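Local coordinates for 5'-AMP-activated protein kinase subunit beta (Schizosaccharomyces pombe, PDB 2QRD) that probably acts as the beta subunit of AMP-activated protein kinase, holding the heterotrimer together and setting its carbon source-regulated location and substrate specificity, at residues B[67-70]-B[71-75]. Numbering follows the deposited sequence.
Sequences ANTQ and LGVLA
CB of A67 lies 4.2 Å from CB of A75, an apolar contact across the connection that joins strand 65-67 to strand 74-82. The amide N of A67 also reaches O of A75 at 3.3 Å, a long bond whose donor sits above the carbonyl plane. W13 of the SNF1-like protein kinase ssp2 chain packs against both alanines, so this end of the turn belongs to a subunit interface.

T69 carries most of the contact. A chi1 of 85° swings OG1 in over the residue's own backbone and aims the hydroxyl into the turn. There it accepts the amide N of L71 at 3.0 Å, nearly straight at 161°; this side-chain bond from residue i to the N-H of i+2 defines an ST turn. The same OG1 donates to O of V73 at 3.2 Å, approaching 30° out of the carbonyl plane. Its other branch, CG2, rests 3.8 Å from CB of A75 and 4.1 Å from CG2 of V73, so one residue spans the loop with a polar and an apolar arm. A valine here would probably leave the L71 amide and the V73 carbonyl without their common partner.

CB of Q70 starts out away from 71-75, and at the far end of the side chain NE2 bonds to OD1 of N11 in the kinase chain. The next residue, L71, brings CB to 3.8 Å from OG1 of T69 while also packing on an apolar side chain of a third protein chain.

Because one hydroxyl serves as both acceptor and donor, it ties the amide of L71 to the carbonyl of V73 through a single atom, which is consistent with T69 fixing the shape of this connection within the beta-subunit interaction domain.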
# COMPACT_ATOMS: atom_id res chain seq x y z
N ALA B 67 15.32 -5.25 4.09
CA ALA B 67 15.17 -5.19 5.57
C ALA B 67 14.96 -6.60 6.10
O ALA B 67 14.35 -7.45 5.40
CB ALA B 67 13.98 -4.31 5.95
N ASN B 68 15.47 -6.89 7.32
CA ASN B 68 15.10 -8.14 7.98
C ASN B 68 13.66 -8.03 8.44
O ASN B 68 13.26 -6.99 8.96
CB ASN B 68 15.92 -8.41 9.24
CG ASN B 68 17.41 -8.58 9.00
OD1 ASN B 68 17.90 -8.64 7.87
ND2 ASN B 68 18.15 -8.64 10.11
N THR B 69 12.89 -9.09 8.30
CA THR B 69 11.61 -9.16 9.00
C THR B 69 11.71 -10.32 9.96
O THR B 69 12.57 -11.18 9.82
CB THR B 69 10.40 -9.45 8.09
OG1 THR B 69 10.30 -10.86 7.90
CG2 THR B 69 10.51 -8.75 6.73
N GLN B 70 10.83 -10.34 10.94
CA GLN B 70 10.74 -11.44 11.88
C GLN B 70 9.53 -12.33 11.51
O GLN B 70 9.02 -13.08 12.34
CB GLN B 70 10.63 -10.89 13.32
CG GLN B 70 11.95 -10.32 13.94
CD GLN B 70 12.69 -9.32 13.04
OE1 GLN B 70 13.77 -9.63 12.52
NE2 GLN B 70 12.10 -8.13 12.84
N LEU B 71 9.13 -12.25 10.24
CA LEU B 71 7.85 -12.81 9.80
C LEU B 71 7.93 -13.94 8.76
O LEU B 71 6.90 -14.50 8.36
CB LEU B 71 6.90 -11.71 9.35
CG LEU B 71 6.31 -10.80 10.46
CD1 LEU B 71 5.49 -9.71 9.81
CD2 LEU B 71 5.44 -11.52 11.51
N GLY B 72 9.15 -14.28 8.36
CA GLY B 72 9.35 -15.37 7.42
C GLY B 72 9.13 -14.92 6.00
O GLY B 72 8.83 -15.74 5.14
N VAL B 73 9.26 -13.62 5.75
CA VAL B 73 9.10 -13.06 4.42
C VAL B 73 10.23 -12.10 4.05
O VAL B 73 11.01 -11.68 4.92
CB VAL B 73 7.71 -12.36 4.23
CG1 VAL B 73 6.60 -13.33 4.57
CG2 VAL B 73 7.60 -11.05 5.04
N LEU B 74 10.28 -11.76 2.76
CA LEU B 74 11.23 -10.81 2.19
C LEU B 74 10.62 -9.42 2.16
O LEU B 74 9.46 -9.25 1.75
CB LEU B 74 11.58 -11.19 0.73
CG LEU B 74 12.49 -12.41 0.45
CD1 LEU B 74 12.42 -12.79 -1.01
CD2 LEU B 74 13.96 -12.14 0.88
N ALA B 75 11.42 -8.44 2.56
CA ALA B 75 11.10 -7.05 2.41
C ALA B 75 12.13 -6.40 1.47
O ALA B 75 13.32 -6.41 1.76
CB ALA B 75 11.07 -6.36 3.79